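Local coordinates for protein fructose-bisphosphate aldolase (Plasmodium falciparum, PDB 4TR9) that belongs to the fructose-bisphosphate aldolase family of TIM-barrel enzymes and is found here as an assembly of four chains, at residues Glu286-Leu291 / Leu335-Ala340; Asn292-Asn295 / Pro299-Trp302; Ala63-Leu68 / Ala311-Val316; Leu317-Gly322 / Val327-Glu332. All coordinates share one frame; numbering follows the deposited sequence. Where two conformers were deposited one is given.

Contact 1: residues Glu286-Leu291 / Leu335-Ala340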
# COMPACT_ATOMS: atom_id res chain seq x y z
N GLU A 286 8.98 -31.00 23.03
CA GLU A 286 8.08 -29.86 23.06
C GLU A 286 7.58 -29.49 21.67
O GLU A 286 6.48 -28.96 21.52
CB GLU A 286 8.76 -28.65 23.72
CG GLU A 286 9.01 -28.83 25.21
CD GLU A 286 9.68 -27.62 25.83
OE1 GLU A 286 10.08 -26.70 25.08
OE2 GLU A 286 9.81 -27.58 27.07
N ALA A 287 8.39 -29.76 20.66
CA ALA A 287 7.99 -29.52 19.27
C ALA A 287 6.88 -30.48 18.86
O ALA A 287 6.06 -30.16 18.00
CB ALA A 287 9.19 -29.66 18.34
N SER A 288 6.86 -31.65 19.49
CA SER A 288 5.83 -32.65 19.23
C SER A 288 4.59 -32.38 20.07
O SER A 288 3.46 -32.54 19.60
CB SER A 288 6.36 -34.06 19.51
OG SER A 288 7.46 -34.37 18.67
N VAL A 289 4.81 -31.97 21.31
CA VAL A 289 3.71 -31.67 22.23
C VAL A 289 2.91 -30.47 21.73
O VAL A 289 1.68 -30.50 21.70
CB VAL A 289 4.22 -31.40 23.66
CG1 VAL A 289 3.10 -30.89 24.54
CG2 VAL A 289 4.84 -32.66 24.24
N ASN A 290 3.62 -29.41 21.34
CA ASN A 290 2.97 -28.20 20.84
C ASN A 290 2.22 -28.44 19.54
O ASN A 290 1.11 -27.95 19.36
CB ASN A 290 3.99 -27.08 20.65
CG ASN A 290 4.58 -26.60 21.97
OD1 ASN A 290 3.92 -26.65 23.01
ND2 ASN A 290 5.82 -26.14 21.93
N LEU A 291 2.82 -29.21 18.63
CA LEU A 291 2.17 -29.57 17.38
C LEU A 291 0.91 -30.40 17.66
O LEU A 291 -0.09 -30.29 16.95
CB LEU A 291 3.12 -30.34 16.47
CG LEU A 291 2.55 -30.85 15.14
CD1 LEU A 291 2.04 -29.69 14.30
CD2 LEU A 291 3.58 -31.66 14.38
N LEU A 335 12.85 -42.75 13.26
CA LEU A 335 11.51 -43.26 13.02
C LEU A 335 10.56 -42.97 14.18
O LEU A 335 9.39 -42.66 13.96
CB LEU A 335 11.55 -44.77 12.75
CG LEU A 335 12.05 -45.18 11.37
CD1 LEU A 335 12.10 -46.70 11.24
CD2 LEU A 335 11.17 -44.58 10.28
N GLN A 336 11.06 -43.07 15.40
CA GLN A 336 10.22 -42.84 16.57
C GLN A 336 9.90 -41.36 16.73
O GLN A 336 8.86 -41.00 17.28
CB GLN A 336 10.89 -43.38 17.85
CG GLN A 336 12.10 -42.60 18.31
CD GLN A 336 12.57 -43.02 19.69
OE1 GLN A 336 11.99 -43.91 20.31
NE2 GLN A 336 13.63 -42.37 20.18
N ARG A 337 10.79 -40.50 16.24
CA ARG A 337 10.54 -39.06 16.26
C ARG A 337 9.58 -38.69 15.13
O ARG A 337 8.72 -37.82 15.30
CB ARG A 337 11.84 -38.27 16.13
CG ARG A 337 12.80 -38.42 17.30
CD ARG A 337 12.08 -38.25 18.63
NE ARG A 337 11.33 -37.00 18.70
CZ ARG A 337 10.52 -36.67 19.70
NH1 ARG A 337 9.87 -35.52 19.68
NH2 ARG A 337 10.35 -37.50 20.72
N ALA A 338 9.74 -39.35 13.99
CA ALA A 338 8.85 -39.13 12.85
C ALA A 338 7.44 -39.58 13.19
O ALA A 338 6.46 -38.93 12.81
CB ALA A 338 9.37 -39.87 11.63
N GLU A 339 7.33 -40.70 13.89
CA GLU A 339 6.04 -41.23 14.31
C GLU A 339 5.41 -40.34 15.38
O GLU A 339 4.19 -40.19 15.43
CB GLU A 339 6.18 -42.66 14.83
CG GLU A 339 4.86 -43.33 15.17
CD GLU A 339 5.04 -44.74 15.71
OE1 GLU A 339 6.17 -45.08 16.12
OE2 GLU A 339 4.06 -45.51 15.71
N ALA A 340 6.26 -39.76 16.22
CA ALA A 340 5.80 -38.88 17.29
C ALA A 340 5.11 -37.65 16.73
O ALA A 340 4.02 -37.27 17.19
CB ALA A 340 6.97 -38.48 18.17
O HOH W 1 9.98 -33.94 17.74
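Ser288 sets its hydroxyl against the guanidinium end of Arg337, with OG 2.9 Å from NH1 and its CB a little farther back, 3.8 Å from the same NH1. The oxygen comes at the guanidinium obliquely, and the angle is too poor for a direct hydrogen bond. A water appears to bridge them. It donates to Ser288 OG at 2.7 Å and accepts from Arg337 NH1, sitting at the edge of the guanidinium and in its plane; at 2.5 Å the NH1 leg is rather short, so its exact length is doubtful. Arg337 gets there by folding back: successive bends at chi2 (-48°) and chi3 (-53°) curl the chain so that one face of the planar group is turned to Ala340 of its own helix, whose CB is 4.2 Å above it, over its centre. That methyl is also 4.2 Å from Ser288 OG, which closes the small cluster. OG also bonds to Asn341 OD1 and Glu284 O, two acceptors that must share its single proton, while Arg337 NH2 has a long, weak ion pair with Glu285. On other sides Ala287 packs on Ala311 and Arg337 on Leu312. The arrangement belongs to the outer helices of a TIM barrel: the C-terminal helix 327-346 packs on helix 284-295, the crossover helix between strands 274-277 and 303-308.

Contact 2: residues Asn292-Asn295 / Pro299-Trp302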
# COMPACT_ATOMS: atom_id res chain seq x y z
N ASN A 292 0.98 -31.22 18.70
CA ASN A 292 -0.16 -32.01 19.12
C ASN A 292 -1.26 -31.13 19.70
O ASN A 292 -2.44 -31.35 19.43
CB ASN A 292 0.27 -33.06 20.15
CG ASN A 292 -0.89 -33.87 20.68
OD1 ASN A 292 -1.30 -34.86 20.07
ND2 ASN A 292 -1.44 -33.46 21.82
N SER A 293 -0.86 -30.14 20.50
CA SER A 293 -1.81 -29.22 21.12
C SER A 293 -2.56 -28.42 20.06
O SER A 293 -3.73 -28.08 20.23
CB SER A 293 -1.09 -28.28 22.08
OG SER A 293 -0.41 -29.01 23.09
N ILE A 294 -1.87 -28.12 18.96
CA ILE A 294 -2.47 -27.39 17.85
C ILE A 294 -3.51 -28.24 17.13
O ILE A 294 -4.60 -27.78 16.82
CB ILE A 294 -1.40 -26.93 16.84
CG1 ILE A 294 -0.43 -25.94 17.50
CG2 ILE A 294 -2.04 -26.29 15.63
CD1 ILE A 294 0.70 -25.50 16.60
N ASN A 295 -3.16 -29.50 16.88
CA ASN A 295 -4.06 -30.41 16.17
C ASN A 295 -5.12 -31.03 17.07
O ASN A 295 -6.05 -31.67 16.58
CB ASN A 295 -3.26 -31.51 15.48
CG ASN A 295 -2.44 -30.99 14.31
OD1 ASN A 295 -2.96 -30.84 13.20
ND2 ASN A 295 -1.16 -30.73 14.54
N PRO A 299 -10.52 -30.74 13.60
CA PRO A 299 -10.12 -30.70 12.19
C PRO A 299 -10.11 -29.27 11.63
O PRO A 299 -11.14 -28.61 11.60
CB PRO A 299 -11.19 -31.55 11.50
CG PRO A 299 -12.36 -31.53 12.43
CD PRO A 299 -11.77 -31.49 13.80
N HIS A 300 -8.93 -28.82 11.20
CA HIS A 300 -8.75 -27.46 10.70
C HIS A 300 -9.02 -27.37 9.20
O HIS A 300 -8.94 -28.37 8.50
CB HIS A 300 -7.34 -26.97 11.02
CG HIS A 300 -7.00 -27.01 12.48
ND1 HIS A 300 -7.63 -26.21 13.41
CD2 HIS A 300 -6.10 -27.75 13.17
CE1 HIS A 300 -7.14 -26.45 14.61
NE2 HIS A 300 -6.21 -27.38 14.49
N PRO A 301 -9.34 -26.16 8.71
CA PRO A 301 -9.54 -25.92 7.28
C PRO A 301 -8.33 -26.31 6.43
O PRO A 301 -8.48 -26.66 5.27
CB PRO A 301 -9.78 -24.41 7.20
CG PRO A 301 -10.37 -24.07 8.52
CD PRO A 301 -9.68 -24.97 9.51
N TRP A 302 -7.14 -26.23 7.03
CA TRP A 302 -5.92 -26.67 6.36
C TRP A 302 -5.20 -27.71 7.21
O TRP A 302 -5.46 -27.83 8.41
CB TRP A 302 -4.98 -25.49 6.09
CG TRP A 302 -5.54 -24.14 6.46
CD1 TRP A 302 -5.93 -23.16 5.60
CD2 TRP A 302 -5.75 -23.63 7.78
NE1 TRP A 302 -6.38 -22.07 6.30
CE2 TRP A 302 -6.28 -22.33 7.64
CE3 TRP A 302 -5.55 -24.15 9.06
CZ2 TRP A 302 -6.62 -21.54 8.74
CZ3 TRP A 302 -5.88 -23.36 10.15
CH2 TRP A 302 -6.41 -22.07 9.98
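This contact belongs to the beta-alpha-beta crossover of the barrel, where helix 284-295 ends and a loop turns the chain back into strand 303-308. His300 in that loop reaches the last turn of the helix: its NE2 donates to Ile294 O at 2.9 Å, with an N-H...O angle of 158°. The oxygen lies close to the imidazole plane, at the ring edge, whereas the donor reaches the carbonyl at a C=O...N angle of 140° and tilted 33° from the carbonyl plane. Having CG anti to its own carbonyl carbon and beside the backbone N turns the histidine ring to the helix. The same edge brings NE2 to 4.1 Å from Asn295 CA, and Ile294 CG2 stands 4.5 Å from NE2. Asn295 ties the helix end down further, its ND2 bonded to Leu291 O and Leu304 O. Helix 253-267 covers this region through Val261, which His300 touches, and Pro301 and Trp302 pack on Pro270 of a second subunit. Because NE2 is the donor, it must carry a proton; the bond gives a carbonyl of the final turn, where helical N-H partners run out, a side-chain donor in their place.

Contact 3: residues Ala63-Leu68 / Ala311-Val316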
# COMPACT_ATOMS: atom_id res chain seq x y z
N ALA A 63 27.52 -36.72 3.12
CA ALA A 63 26.86 -37.72 2.29
C ALA A 63 26.40 -38.90 3.14
O ALA A 63 25.27 -39.37 2.99
CB ALA A 63 27.79 -38.19 1.19
N SER A 64 27.27 -39.35 4.03
CA SER A 64 26.96 -40.49 4.90
C SER A 64 25.78 -40.20 5.82
O SER A 64 24.92 -41.06 6.03
CB SER A 64 28.18 -40.87 5.74
OG SER A 64 29.28 -41.21 4.91
N TYR A 65 25.73 -38.98 6.35
CA TYR A 65 24.67 -38.61 7.29
C TYR A 65 23.32 -38.51 6.60
O TYR A 65 22.32 -39.04 7.10
CB TYR A 65 25.00 -37.28 7.97
CG TYR A 65 23.85 -36.77 8.81
CD1 TYR A 65 23.35 -37.52 9.86
CD2 TYR A 65 23.27 -35.54 8.55
CE1 TYR A 65 22.30 -37.06 10.63
CE2 TYR A 65 22.22 -35.07 9.32
CZ TYR A 65 21.74 -35.84 10.35
OH TYR A 65 20.70 -35.38 11.12
N ARG A 66 23.28 -37.84 5.45
CA ARG A 66 22.04 -37.69 4.70
C ARG A 66 21.60 -39.03 4.12
O ARG A 66 20.42 -39.24 3.85
CB ARG A 66 22.21 -36.66 3.58
CG ARG A 66 21.56 -35.32 3.88
CD ARG A 66 22.15 -34.66 5.12
NE ARG A 66 23.39 -33.95 4.83
CZ ARG A 66 23.46 -32.64 4.60
NH1 ARG A 66 24.63 -32.07 4.34
NH2 ARG A 66 22.36 -31.90 4.62
N ASP A 67 22.56 -39.93 3.93
CA ASP A 67 22.25 -41.28 3.47
C ASP A 67 21.55 -42.05 4.57
O ASP A 67 20.66 -42.87 4.32
CB ASP A 67 23.52 -42.01 3.03
CG ASP A 67 23.30 -43.50 2.83
OD1 ASP A 67 22.85 -43.89 1.74
OD2 ASP A 67 23.59 -44.28 3.76
N LEU A 68 21.96 -41.79 5.81
CA LEU A 68 21.36 -42.41 6.98
C LEU A 68 19.90 -42.00 7.12
O LEU A 68 19.04 -42.81 7.48
CB LEU A 68 22.14 -42.05 8.24
CG LEU A 68 21.70 -42.61 9.60
CD1 LEU A 68 22.92 -42.85 10.47
CD2 LEU A 68 20.73 -41.68 10.30
N ALA A 311 13.92 -30.95 15.33
CA ALA A 311 13.07 -31.83 16.13
C ALA A 311 13.11 -33.28 15.65
O ALA A 311 12.53 -34.16 16.28
CB ALA A 311 11.64 -31.31 16.13
N LEU A 312 13.77 -33.52 14.52
CA LEU A 312 13.83 -34.86 13.95
C LEU A 312 15.25 -35.42 13.89
O LEU A 312 15.44 -36.63 13.77
CB LEU A 312 13.23 -34.86 12.54
CG LEU A 312 11.71 -34.69 12.43
CD1 LEU A 312 11.29 -34.56 10.98
CD2 LEU A 312 11.00 -35.86 13.09
N GLN A 313 16.24 -34.54 13.98
CA GLN A 313 17.63 -34.94 13.74
C GLN A 313 18.54 -34.79 14.95
O GLN A 313 19.65 -35.31 14.96
CB GLN A 313 18.21 -34.14 12.57
CG GLN A 313 17.46 -34.33 11.26
CD GLN A 313 18.03 -33.48 10.14
OE1 GLN A 313 17.33 -32.66 9.55
NE2 GLN A 313 19.31 -33.67 9.85
N ALA A 314 18.08 -34.06 15.97
CA ALA A 314 18.91 -33.77 17.14
C ALA A 314 19.37 -35.04 17.86
O ALA A 314 20.55 -35.19 18.16
CB ALA A 314 18.16 -32.86 18.10
N SER A 315 18.43 -35.94 18.12
CA SER A 315 18.75 -37.18 18.83
C SER A 315 19.40 -38.20 17.90
O SER A 315 20.13 -39.08 18.35
CB SER A 315 17.49 -37.77 19.45
OG SER A 315 16.98 -36.94 20.48
N VAL A 316 19.13 -38.07 16.60
CA VAL A 316 19.71 -38.97 15.61
C VAL A 316 21.22 -38.80 15.54
O VAL A 316 21.97 -39.78 15.55
CB VAL A 316 19.10 -38.74 14.22
CG1 VAL A 316 19.79 -39.62 13.18
CG2 VAL A 316 17.61 -39.01 14.24
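Tyr65 and Val316 meet at the ring edge, where Val316 CG1 lies near the ring plane and 4.4 Å from Tyr65 CE1. The same methyl packs more tightly on Leu68, its CG1 being 3.7 Å from Leu68 CD2; the leucine and valine run past one another from opposing helices, branch against branch. At the end of the ring, Tyr65 OH presses on the stem of Gln313, 3.1 Å from CB and 3.4 Å from CG, and the extended glutamine runs at a slant across the phenol end. Tyr65 can span the gap because its CG is anti to the backbone N (chi1 173°), which sends the ring across to helix 310-320. The need for such reach is plain from the short segments: their axes come no nearer than 12.4 Å, with 115° between their directions. In the next shell, Trp320 meets the tyrosine ring with the planes inclined by about 25°, Val327 backs Leu68 and Leu334 backs Val316. Gln313 rests on Leu37 and Ala39 of strand 35-39 and on Glu41, and its side chain is about 8 Å from the bound N'-[(E)-(2,4-dichlorophenyl)methylidene]-3,4-dihydroxybenzohydrazide. The contact is thus a buried apolar patch of Leu68, Val316 and the Tyr65 ring edge, with the phenol hydroxyl lying against the Gln313 stem at its polar end, and the two backbones meet only through these side chains.

Contact 4: residues Leu317-Gly322 / Val327-Glu332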
# COMPACT_ATOMS: atom_id res chain seq x y z
N LEU A 317 21.66 -37.55 15.47
CA LEU A 317 23.08 -37.22 15.42
C LEU A 317 23.81 -37.69 16.68
O LEU A 317 24.93 -38.19 16.60
CB LEU A 317 23.27 -35.71 15.25
CG LEU A 317 23.02 -35.14 13.85
CD1 LEU A 317 22.67 -33.67 13.92
CD2 LEU A 317 24.24 -35.36 12.98
N ASN A 318 23.16 -37.55 17.83
CA ASN A 318 23.74 -37.97 19.10
C ASN A 318 23.91 -39.48 19.17
O ASN A 318 24.86 -39.98 19.78
CB ASN A 318 22.88 -37.49 20.27
CG ASN A 318 22.87 -35.98 20.40
OD1 ASN A 318 23.87 -35.32 20.14
ND2 ASN A 318 21.72 -35.44 20.81
N THR A 319 23.00 -40.21 18.54
CA THR A 319 23.05 -41.66 18.53
C THR A 319 24.06 -42.17 17.51
O THR A 319 24.82 -43.10 17.77
CB THR A 319 21.67 -42.27 18.22
OG1 THR A 319 20.70 -41.78 19.16
CG2 THR A 319 21.72 -43.79 18.30
N TRP A 320 24.07 -41.53 16.34
CA TRP A 320 24.96 -41.92 15.25
C TRP A 320 26.42 -41.65 15.57
O TRP A 320 27.26 -42.55 15.53
CB TRP A 320 24.55 -41.20 13.96
CG TRP A 320 25.42 -41.50 12.79
CD1 TRP A 320 25.78 -42.73 12.32
CD2 TRP A 320 26.02 -40.54 11.91
NE1 TRP A 320 26.58 -42.60 11.21
CE2 TRP A 320 26.75 -41.26 10.94
CE3 TRP A 320 26.03 -39.14 11.85
CZ2 TRP A 320 27.46 -40.64 9.92
CZ3 TRP A 320 26.74 -38.52 10.84
CH2 TRP A 320 27.45 -39.27 9.89
N GLN A 321 26.73 -40.39 15.89
CA GLN A 321 28.08 -39.95 16.22
C GLN A 321 29.10 -40.28 15.13
O GLN A 321 30.27 -40.56 15.43
CB GLN A 321 28.53 -40.57 17.55
CG GLN A 321 27.95 -39.89 18.78
CD GLN A 321 28.48 -40.47 20.07
OE1 GLN A 321 28.99 -41.60 20.10
NE2 GLN A 321 28.39 -39.70 21.15
N GLY A 322 28.66 -40.26 13.88
CA GLY A 322 29.55 -40.47 12.75
C GLY A 322 30.13 -41.86 12.65
O GLY A 322 31.16 -42.06 11.99
N VAL A 327 24.30 -46.74 12.79
CA VAL A 327 23.40 -46.27 11.74
C VAL A 327 21.97 -46.77 11.93
O VAL A 327 21.04 -45.98 12.01
CB VAL A 327 23.90 -46.68 10.35
CG1 VAL A 327 22.82 -46.41 9.30
CG2 VAL A 327 25.18 -45.94 10.00
N ALA A 328 21.82 -48.09 12.01
CA ALA A 328 20.50 -48.69 12.20
C ALA A 328 19.90 -48.27 13.53
O ALA A 328 18.69 -48.11 13.66
CB ALA A 328 20.59 -50.21 12.11
N LYS A 329 20.77 -48.08 14.52
CA LYS A 329 20.35 -47.64 15.85
C LYS A 329 19.81 -46.21 15.79
O LYS A 329 18.83 -45.88 16.46
CB LYS A 329 21.51 -47.73 16.83
CG LYS A 329 21.13 -47.51 18.28
CD LYS A 329 22.36 -47.54 19.18
CE LYS A 329 23.15 -48.83 18.99
NZ LYS A 329 24.41 -48.84 19.79
N ALA A 330 20.46 -45.37 15.00
CA ALA A 330 20.06 -43.97 14.86
C ALA A 330 18.83 -43.84 13.96
O ALA A 330 18.02 -42.93 14.14
CB ALA A 330 21.21 -43.14 14.31
N ARG A 331 18.70 -44.75 13.00
CA ARG A 331 17.57 -44.73 12.08
C ARG A 331 16.26 -45.03 12.80
O ARG A 331 15.20 -44.55 12.41
CB ARG A 331 17.79 -45.71 10.93
CG ARG A 331 18.76 -45.22 9.88
CD ARG A 331 18.92 -46.24 8.76
NE ARG A 331 19.72 -45.70 7.66
CZ ARG A 331 20.03 -46.39 6.56
NH1 ARG A 331 20.76 -45.82 5.61
NH2 ARG A 331 19.60 -47.63 6.41
N GLU A 332 16.34 -45.84 13.85
CA GLU A 332 15.16 -46.14 14.66
C GLU A 332 14.78 -44.92 15.49
O GLU A 332 13.60 -44.67 15.75
CB GLU A 332 15.42 -47.35 15.57
CG GLU A 332 14.21 -47.76 16.40
CD GLU A 332 14.42 -49.08 17.14
OE1 GLU A 332 15.36 -49.82 16.77
OE2 GLU A 332 13.66 -49.36 18.08
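Helix 310-320 stops at Trp320, Gln321 leaves helical geometry with positive phi (55°), and after a short loop helix 327-346 comes close enough to put Thr319 CA 5.3 Å from Ala330 CA. An alanine sits at this near point. Its small side chain lets the backbones close up, with Ala330 CB 3.9 Å from Trp320 CB and 4.0 Å from Thr319 CB. Thr319 works through its methyl: CG2, anti to the backbone N, lies 3.8 Å from Ala330 CA and equally 3.8 Å from Lys329 CG, so that the aliphatic part of the lysine runs across the threonine at the exposed margin. The hydroxyl takes another course, OG1 bonding to Ser315 O of its own helix, while Lys329 NZ has a weak hydrogen bond to Asn326 OD1. In the buried part, the indole of Trp320 and the Val327 side chain run alongside each other, both directed to the same flank. Val327 CG2 is 3.8 Å from Trp320 NE1, near the five-membered ring, which it meets at a slant. One face of the indole is covered by the turn itself, Gly322 CA standing 3.4 Å above the plane and over its centre. The other branch of the valine, CG1, lies 3.5 Å from the plane of the Arg331 guanidinium, offset toward its rim. Leu68 of helix 59-70 touches both Trp320 and Val327. This is a compact helix-loop-helix connection, leading from the helix that follows barrel strand 303-308 into the long C-terminal helix of the modelled chain.

Overall arrangement
Contacts 3 and 4 form one cluster, their centres 7 Å apart: Arg331 NE of contact 4 lies 3.0 Å from Leu68 O of contact 3, a probable hydrogen bond, and Leu68 CD1 packs 3.4 Å from Trp320 CD1. Contact 1 sits about 15 Å from contact 3 by centres and touches it, Ala287 CB on Ala311 CB at 3.7 Å; it shares helix 327-346 with contact 4 and helix 284-295 with contact 2. Contact 2 is remote from the cluster, its centre about 31 Å from that of contact 4. Along the chain, contacts 2 and 4 are nested inside the loop closed by contact 1. The Gln313 side chain of contact 3 is about 8 Å from the bound hydrazide, beyond direct contact.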